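Local coordinates for 462aa long hypothetical selenium-binding protein (PDB 2ECE), which is of unknown function but belongs to the selenium-binding protein family, whose members probably bind selenium, and folds as a beta-propeller, at residues K361-A375 against V419-K433. Numbering follows the deposited sequence.
Sequences KVKLGGIFHRADHPA and VKLNANPSGGLEIDK
At the seam between two blades of this beta-propeller, Val362 on the outermost strand 357-363 of one meets Leu421 and Ile431 of the hairpin that ends the next. Strands 361-363 and 429-432 run 34° apart, their axes 6.4 Å from each other at closest. Val362 CG2 meets both methyls of Leu421 tip to tip, while its CB lies 3.9 Å from Ile431 CG1. Leu364 divides its branches: CD1 points at Val419 CG1, and the side chain slides past Ile431 in the opposite direction, its CD2 3.7 Å from Ile431 CD1. Ile431 CG2, set anti to the backbone N, reaches Pro374 CG (3.7 Å) in the loop beyond the strand. There the His373 ring presents its CD2 edge to Val419 CG2 at 3.6 Å, and Ala375 N donates to its ND1, which helps to fix the ring's rotation. Phe436 and His377 also meet this ring edge-to-face. Replacing His373 by an alanine would probably leave Val419 CG2 without its aromatic neighbour, Ala375 N without its acceptor and the water between the blades with one partner fewer. That water lies in the ring plane, 2.9 Å from His373 NE2, accepts from Lys420 N and donates to Asp432 O at 2.8 Å.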
ATOM      1  N   LYS A 361       9.913  -3.532  17.635  1.00 31.88           N
ATOM      2  CA  LYS A 361       9.933  -2.114  17.280  1.00 31.77           C
ATOM      3  C   LYS A 361      11.333  -1.637  16.897  1.00 31.83           C
ATOM      4  O   LYS A 361      12.290  -1.843  17.642  1.00 31.62           O
ATOM      5  CB  LYS A 361       9.431  -1.276  18.458  1.00 31.28           C
ATOM      6  CG  LYS A 361       9.505   0.230  18.225  1.00 33.23           C
ATOM      7  CD  LYS A 361       9.365   1.035  19.515  1.00 30.72           C
ATOM      8  CE  LYS A 361       8.028   0.820  20.206  1.00 32.14           C
ATOM      9  NZ  LYS A 361       7.921   1.653  21.434  1.00 28.96           N
ATOM     10  N   VAL A 362      11.455  -1.011  15.730  1.00 30.49           N
ATOM     11  CA  VAL A 362      12.738  -0.474  15.297  1.00 29.22           C
ATOM     12  C   VAL A 362      12.553   1.007  14.980  1.00 29.43           C
ATOM     13  O   VAL A 362      11.451   1.444  14.637  1.00 28.61           O
ATOM     14  CB  VAL A 362      13.295  -1.204  14.046  1.00 29.11           C
ATOM     15  CG1 VAL A 362      13.597  -2.654  14.385  1.00 27.43           C
ATOM     16  CG2 VAL A 362      12.306  -1.108  12.894  1.00 26.39           C
ATOM     17  N   LYS A 363      13.626   1.779  15.116  1.00 29.06           N
ATOM     18  CA  LYS A 363      13.576   3.212  14.847  1.00 29.11           C
ATOM     19  C   LYS A 363      14.328   3.541  13.566  1.00 27.00           C
ATOM     20  O   LYS A 363      15.475   3.141  13.390  1.00 25.51           O
ATOM     21  CB  LYS A 363      14.195   4.004  16.005  1.00 31.24           C
ATOM     22  CG  LYS A 363      13.635   3.681  17.378  1.00 35.26           C
ATOM     23  CD  LYS A 363      14.319   4.538  18.435  1.00 37.51           C
ATOM     24  CE  LYS A 363      14.171   3.945  19.820  1.00 39.80           C
ATOM     25  NZ  LYS A 363      12.743   3.778  20.200  1.00 43.58           N
ATOM     26  N   LEU A 364      13.673   4.278  12.678  1.00 27.13           N
ATOM     27  CA  LEU A 364      14.267   4.667  11.406  1.00 26.89           C
ATOM     28  C   LEU A 364      13.789   6.078  11.075  1.00 27.70           C
ATOM     29  O   LEU A 364      12.581   6.320  10.990  1.00 28.47           O
ATOM     30  CB  LEU A 364      13.830   3.700  10.300  1.00 25.47           C
ATOM     31  CG  LEU A 364      14.247   2.228  10.378  1.00 27.02           C
ATOM     32  CD1 LEU A 364      13.400   1.404   9.410  1.00 25.99           C
ATOM     33  CD2 LEU A 364      15.735   2.090  10.047  1.00 25.41           C
ATOM     34  N   GLY A 365      14.731   7.002  10.893  1.00 27.59           N
ATOM     35  CA  GLY A 365      14.379   8.380  10.580  1.00 27.28           C
ATOM     36  C   GLY A 365      13.328   8.935  11.527  1.00 27.90           C
ATOM     37  O   GLY A 365      13.430   8.767  12.741  1.00 28.30           O
ATOM     38  N   GLY A 366      12.319   9.607  10.977  1.00 28.17           N
ATOM     39  CA  GLY A 366      11.252  10.153  11.799  1.00 28.64           C
ATOM     40  C   GLY A 366      11.501  11.547  12.343  1.00 30.63           C
ATOM     41  O   GLY A 366      12.638  11.922  12.644  1.00 30.86           O
ATOM     42  N   ILE A 367      10.433  12.326  12.465  1.00 30.47           N
ATOM     43  CA  ILE A 367      10.554  13.675  13.001  1.00 30.51           C
ATOM     44  C   ILE A 367      10.921  13.563  14.482  1.00 32.20           C
ATOM     45  O   ILE A 367      11.632  14.412  15.023  1.00 32.28           O
ATOM     46  CB  ILE A 367       9.230  14.452  12.859  1.00 30.15           C
ATOM     47  CG1 ILE A 367       8.885  14.632  11.379  1.00 28.76           C
ATOM     48  CG2 ILE A 367       9.343  15.801  13.546  1.00 28.92           C
ATOM     49  CD1 ILE A 367       7.472  15.121  11.135  1.00 28.64           C
ATOM     50  N   PHE A 368      10.444  12.503  15.132  1.00 31.94           N
ATOM     51  CA  PHE A 368      10.725  12.300  16.547  1.00 33.98           C
ATOM     52  C   PHE A 368      12.085  11.662  16.821  1.00 34.19           C
ATOM     53  O   PHE A 368      12.899  12.236  17.539  1.00 34.76           O
ATOM     54  CB  PHE A 368       9.633  11.449  17.201  1.00 34.28           C
ATOM     55  CG  PHE A 368       9.781  11.322  18.694  1.00 37.13           C
ATOM     56  CD1 PHE A 368       9.555  12.418  19.527  1.00 37.96           C
ATOM     57  CD2 PHE A 368      10.171  10.114  19.268  1.00 37.41           C
ATOM     58  CE1 PHE A 368       9.716  12.312  20.909  1.00 38.41           C
ATOM     59  CE2 PHE A 368      10.336   9.996  20.651  1.00 38.86           C
ATOM     60  CZ  PHE A 368      10.108  11.097  21.473  1.00 38.24           C
ATOM     61  N   HIS A 369      12.334  10.486  16.247  1.00 33.86           N
ATOM     62  CA  HIS A 369      13.598   9.774  16.465  1.00 33.66           C
ATOM     63  C   HIS A 369      14.806  10.280  15.674  1.00 34.31           C
ATOM     64  O   HIS A 369      15.930  10.230  16.172  1.00 31.82           O
ATOM     65  CB  HIS A 369      13.445   8.280  16.151  1.00 33.46           C
ATOM     66  CG  HIS A 369      12.487   7.554  17.044  1.00 35.03           C
ATOM     67  ND1 HIS A 369      12.620   7.524  18.415  1.00 34.95           N
ATOM     68  CD2 HIS A 369      11.412   6.784  16.752  1.00 35.11           C
ATOM     69  CE1 HIS A 369      11.669   6.764  18.931  1.00 35.48           C
ATOM     70  NE2 HIS A 369      10.922   6.303  17.943  1.00 34.15           N
ATOM     71  N   ARG A 370      14.588  10.749  14.446  1.00 34.31           N
ATOM     72  CA  ARG A 370      15.701  11.204  13.611  1.00 34.84           C
ATOM     73  C   ARG A 370      16.788  10.127  13.633  1.00 33.73           C
ATOM     74  O   ARG A 370      17.984  10.420  13.596  1.00 32.39           O
ATOM     75  CB  ARG A 370      16.274  12.523  14.140  1.00 37.73           C
ATOM     76  CG  ARG A 370      15.936  13.732  13.283  1.00 42.90           C
ATOM     77  CD  ARG A 370      14.480  14.137  13.436  1.00 46.22           C
ATOM     78  NE  ARG A 370      14.038  15.092  12.414  1.00 49.31           N
ATOM     79  CZ  ARG A 370      13.767  14.768  11.150  1.00 51.23           C
ATOM     80  NH1 ARG A 370      13.893  13.508  10.746  1.00 50.91           N
ATOM     81  NH2 ARG A 370      13.355  15.699  10.293  1.00 50.19           N
ATOM     82  N   ALA A 371      16.350   8.874  13.688  1.00 33.08           N
ATOM     83  CA  ALA A 371      17.252   7.731  13.753  1.00 32.17           C
ATOM     84  C   ALA A 371      17.950   7.393  12.444  1.00 32.48           C
ATOM     85  O   ALA A 371      17.302   7.190  11.415  1.00 32.89           O
ATOM     86  CB  ALA A 371      16.489   6.507  14.260  1.00 32.24           C
ATOM     87  N   ASP A 372      19.279   7.336  12.489  1.00 30.75           N
ATOM     88  CA  ASP A 372      20.058   6.988  11.311  1.00 31.63           C
ATOM     89  C   ASP A 372      20.132   5.472  11.234  1.00 30.90           C
ATOM     90  O   ASP A 372      19.812   4.780  12.196  1.00 30.93           O
ATOM     91  CB  ASP A 372      21.472   7.568  11.390  1.00 33.70           C
ATOM     92  CG  ASP A 372      21.496   9.072  11.206  1.00 35.46           C
ATOM     93  OD1 ASP A 372      20.546   9.619  10.604  1.00 36.60           O
ATOM     94  OD2 ASP A 372      22.477   9.705  11.645  1.00 38.37           O
ATOM     95  N   HIS A 373      20.552   4.959  10.085  1.00 31.45           N
ATOM     96  CA  HIS A 373      20.664   3.518   9.887  1.00 31.84           C
ATOM     97  C   HIS A 373      21.871   2.992  10.665  1.00 33.13           C
ATOM     98  O   HIS A 373      22.898   3.667  10.757  1.00 32.62           O
ATOM     99  CB  HIS A 373      20.821   3.226   8.391  1.00 30.25           C
ATOM    100  CG  HIS A 373      20.603   1.791   8.020  1.00 31.98           C
ATOM    101  ND1 HIS A 373      21.606   0.846   8.067  1.00 32.24           N
ATOM    102  CD2 HIS A 373      19.495   1.142   7.591  1.00 31.84           C
ATOM    103  CE1 HIS A 373      21.126  -0.321   7.678  1.00 32.12           C
ATOM    104  NE2 HIS A 373      19.846  -0.170   7.384  1.00 31.82           N
ATOM    105  N   PRO A 374      21.759   1.787  11.249  1.00 33.33           N
ATOM    106  CA  PRO A 374      22.869   1.206  12.010  1.00 33.96           C
ATOM    107  C   PRO A 374      24.184   1.121  11.231  1.00 33.92           C
ATOM    108  O   PRO A 374      25.262   1.102  11.826  1.00 34.29           O
ATOM    109  CB  PRO A 374      22.332  -0.173  12.420  1.00 34.24           C
ATOM    110  CG  PRO A 374      21.227  -0.440  11.430  1.00 35.30           C
ATOM    111  CD  PRO A 374      20.581   0.907  11.297  1.00 32.95           C
ATOM    112  N   ALA A 375      24.093   1.073   9.905  1.00 34.14           N
ATOM    113  CA  ALA A 375      25.282   1.003   9.058  1.00 33.43           C
ATOM    114  C   ALA A 375      25.915   2.387   8.887  1.00 33.71           C
ATOM    115  O   ALA A 375      27.040   2.508   8.402  1.00 35.21           O
ATOM    116  CB  ALA A 375      24.918   0.426   7.701  1.00 33.66           C
ATOM    117  N   VAL A 419      15.000  -0.174   3.247  1.00 21.52           N
ATOM    118  CA  VAL A 419      15.626  -0.861   4.354  1.00 22.94           C
ATOM    119  C   VAL A 419      15.043  -2.254   4.504  1.00 24.73           C
ATOM    120  O   VAL A 419      13.869  -2.483   4.182  1.00 23.95           O
ATOM    121  CB  VAL A 419      15.399  -0.056   5.651  1.00 23.37           C
ATOM    122  CG1 VAL A 419      15.524  -0.952   6.870  1.00 24.02           C
ATOM    123  CG2 VAL A 419      16.404   1.089   5.722  1.00 21.31           C
ATOM    124  N   LYS A 420      15.869  -3.186   4.973  1.00 24.23           N
ATOM    125  CA  LYS A 420      15.407  -4.543   5.197  1.00 23.54           C
ATOM    126  C   LYS A 420      15.436  -4.833   6.689  1.00 23.59           C
ATOM    127  O   LYS A 420      16.396  -4.493   7.384  1.00 23.27           O
ATOM    128  CB  LYS A 420      16.267  -5.573   4.462  1.00 23.45           C
ATOM    129  CG  LYS A 420      15.797  -6.998   4.745  1.00 24.51           C
ATOM    130  CD  LYS A 420      16.356  -8.044   3.784  1.00 28.59           C
ATOM    131  CE  LYS A 420      17.745  -8.531   4.171  1.00 27.12           C
ATOM    132  NZ  LYS A 420      18.125  -9.757   3.395  1.00 23.82           N
ATOM    133  N   LEU A 421      14.364  -5.445   7.172  1.00 23.51           N
ATOM    134  CA  LEU A 421      14.246  -5.807   8.573  1.00 23.90           C
ATOM    135  C   LEU A 421      14.178  -7.325   8.629  1.00 25.69           C
ATOM    136  O   LEU A 421      13.647  -7.961   7.722  1.00 24.79           O
ATOM    137  CB  LEU A 421      12.963  -5.227   9.170  1.00 23.11           C
ATOM    138  CG  LEU A 421      12.724  -3.720   9.060  1.00 23.57           C
ATOM    139  CD1 LEU A 421      11.408  -3.367   9.741  1.00 22.58           C
ATOM    140  CD2 LEU A 421      13.877  -2.968   9.710  1.00 23.54           C
ATOM    141  N   ASN A 422      14.731  -7.907   9.684  1.00 26.75           N
ATOM    142  CA  ASN A 422      14.695  -9.349   9.852  1.00 28.47           C
ATOM    143  C   ASN A 422      13.667  -9.597  10.947  1.00 28.36           C
ATOM    144  O   ASN A 422      13.853  -9.175  12.087  1.00 27.96           O
ATOM    145  CB  ASN A 422      16.075  -9.867  10.263  1.00 28.80           C
ATOM    146  CG  ASN A 422      17.097  -9.748   9.142  1.00 29.88           C
ATOM    147  OD1 ASN A 422      18.177  -9.188   9.332  1.00 32.42           O
ATOM    148  ND2 ASN A 422      16.762 -10.281   7.970  1.00 28.52           N
ATOM    149  N   ALA A 423      12.565 -10.250  10.592  1.00 29.24           N
ATOM    150  CA  ALA A 423      11.503 -10.518  11.556  1.00 30.76           C
ATOM    151  C   ALA A 423      11.589 -11.934  12.110  1.00 31.80           C
ATOM    152  O   ALA A 423      11.837 -12.892  11.370  1.00 32.95           O
ATOM    153  CB  ALA A 423      10.145 -10.292  10.913  1.00 29.66           C
ATOM    154  N   ASN A 424      11.375 -12.052  13.413  1.00 32.02           N
ATOM    155  CA  ASN A 424      11.435 -13.338  14.096  1.00 32.46           C
ATOM    156  C   ASN A 424      10.072 -14.019  14.108  1.00 31.63           C
ATOM    157  O   ASN A 424       9.106 -13.479  14.646  1.00 32.41           O
ATOM    158  CB  ASN A 424      11.921 -13.140  15.534  1.00 33.01           C
ATOM    159  CG  ASN A 424      12.255 -14.449  16.221  1.00 34.37           C
ATOM    160  OD1 ASN A 424      11.442 -15.375  16.246  1.00 34.25           O
ATOM    161  ND2 ASN A 424      13.456 -14.532  16.786  1.00 33.98           N
ATOM    162  N   PRO A 425       9.979 -15.220  13.518  1.00 32.85           N
ATOM    163  CA  PRO A 425       8.720 -15.974  13.468  1.00 33.34           C
ATOM    164  C   PRO A 425       8.036 -16.145  14.828  1.00 33.29           C
ATOM    165  O   PRO A 425       6.839 -16.432  14.898  1.00 33.03           O
ATOM    166  CB  PRO A 425       9.138 -17.308  12.841  1.00 33.77           C
ATOM    167  CG  PRO A 425      10.617 -17.405  13.169  1.00 33.26           C
ATOM    168  CD  PRO A 425      11.078 -16.002  12.927  1.00 32.85           C
ATOM    169  N   SER A 426       8.782 -15.963  15.911  1.00 32.69           N
ATOM    170  CA  SER A 426       8.194 -16.104  17.239  1.00 34.34           C
ATOM    171  C   SER A 426       8.284 -14.816  18.045  1.00 34.15           C
ATOM    172  O   SER A 426       8.291 -14.843  19.276  1.00 34.67           O
ATOM    173  CB  SER A 426       8.870 -17.248  18.006  1.00 33.79           C
ATOM    174  OG  SER A 426       8.649 -18.486  17.351  1.00 34.22           O
ATOM    175  N   GLY A 427       8.348 -13.688  17.344  1.00 34.46           N
ATOM    176  CA  GLY A 427       8.428 -12.408  18.023  1.00 34.75           C
ATOM    177  C   GLY A 427       9.814 -11.799  17.968  1.00 35.05           C
ATOM    178  O   GLY A 427      10.775 -12.392  18.456  1.00 36.06           O
ATOM    179  N   GLY A 428       9.916 -10.614  17.371  1.00 34.21           N
ATOM    180  CA  GLY A 428      11.200  -9.942  17.264  1.00 34.33           C
ATOM    181  C   GLY A 428      11.396  -9.233  15.934  1.00 34.17           C
ATOM    182  O   GLY A 428      11.035  -9.770  14.882  1.00 32.55           O
ATOM    183  N   LEU A 429      11.981  -8.036  15.984  1.00 32.40           N
ATOM    184  CA  LEU A 429      12.234  -7.232  14.783  1.00 32.22           C
ATOM    185  C   LEU A 429      13.608  -6.560  14.858  1.00 31.36           C
ATOM    186  O   LEU A 429      13.885  -5.824  15.802  1.00 32.17           O
ATOM    187  CB  LEU A 429      11.171  -6.138  14.648  1.00 31.12           C
ATOM    188  CG  LEU A 429      10.288  -6.016  13.401  1.00 32.67           C
ATOM    189  CD1 LEU A 429       9.844  -4.563  13.279  1.00 29.21           C
ATOM    190  CD2 LEU A 429      11.031  -6.448  12.149  1.00 29.34           C
ATOM    191  N   GLU A 430      14.455  -6.804  13.862  1.00 30.85           N
ATOM    192  CA  GLU A 430      15.790  -6.205  13.818  1.00 32.31           C
ATOM    193  C   GLU A 430      16.053  -5.581  12.451  1.00 31.73           C
ATOM    194  O   GLU A 430      15.524  -6.039  11.438  1.00 31.56           O
ATOM    195  CB  GLU A 430      16.875  -7.261  14.069  1.00 34.28           C
ATOM    196  CG  GLU A 430      16.884  -7.904  15.454  1.00 37.48           C
ATOM    197  CD  GLU A 430      17.228  -6.924  16.560  1.00 38.97           C
ATOM    198  OE1 GLU A 430      18.038  -6.001  16.315  1.00 37.30           O
ATOM    199  OE2 GLU A 430      16.698  -7.090  17.681  1.00 41.15           O
ATOM    200  N   ILE A 431      16.879  -4.540  12.426  1.00 30.21           N
ATOM    201  CA  ILE A 431      17.236  -3.882  11.175  1.00 29.64           C
ATOM    202  C   ILE A 431      18.412  -4.645  10.580  1.00 29.93           C
ATOM    203  O   ILE A 431      19.404  -4.886  11.265  1.00 30.35           O
ATOM    204  CB  ILE A 431      17.698  -2.425  11.403  1.00 28.51           C
ATOM    205  CG1 ILE A 431      16.594  -1.612  12.076  1.00 26.36           C
ATOM    206  CG2 ILE A 431      18.078  -1.789  10.083  1.00 28.96           C
ATOM    207  CD1 ILE A 431      17.075  -0.266  12.601  1.00 23.45           C
ATOM    208  N   ASP A 432      18.313  -5.042   9.320  1.00 30.40           N
ATOM    209  CA  ASP A 432      19.430  -5.741   8.707  1.00 31.01           C
ATOM    210  C   ASP A 432      20.483  -4.663   8.475  1.00 32.06           C
ATOM    211  O   ASP A 432      20.209  -3.657   7.826  1.00 31.08           O
ATOM    212  CB  ASP A 432      19.033  -6.360   7.371  1.00 32.11           C
ATOM    213  CG  ASP A 432      20.087  -7.310   6.843  1.00 34.11           C
ATOM    214  OD1 ASP A 432      20.109  -8.472   7.291  1.00 37.07           O
ATOM    215  OD2 ASP A 432      20.904  -6.895   5.995  1.00 34.08           O
ATOM    216  N   LYS A 433      21.677  -4.873   9.013  1.00 33.07           N
ATOM    217  CA  LYS A 433      22.761  -3.906   8.879  1.00 34.42           C
ATOM    218  C   LYS A 433      23.358  -3.855   7.474  1.00 33.20           C
ATOM    219  O   LYS A 433      23.637  -2.776   6.950  1.00 33.20           O
ATOM    220  CB  LYS A 433      23.871  -4.229   9.890  1.00 36.34           C
ATOM    221  CG  LYS A 433      25.046  -3.260   9.865  1.00 40.36           C
ATOM    222  CD  LYS A 433      26.278  -3.883  10.510  1.00 44.89           C
ATOM    223  CE  LYS A 433      27.477  -2.942  10.458  1.00 46.03           C
ATOM    224  NZ  LYS A 433      27.827  -2.541   9.061  1.00 47.13           N
TER
HETATM  225  O   HOH W   1      15.163  -3.505  17.811  1.00 45.09           O
HETATM  226  O   HOH W   2      18.583  -2.397   5.924  1.00 20.44           O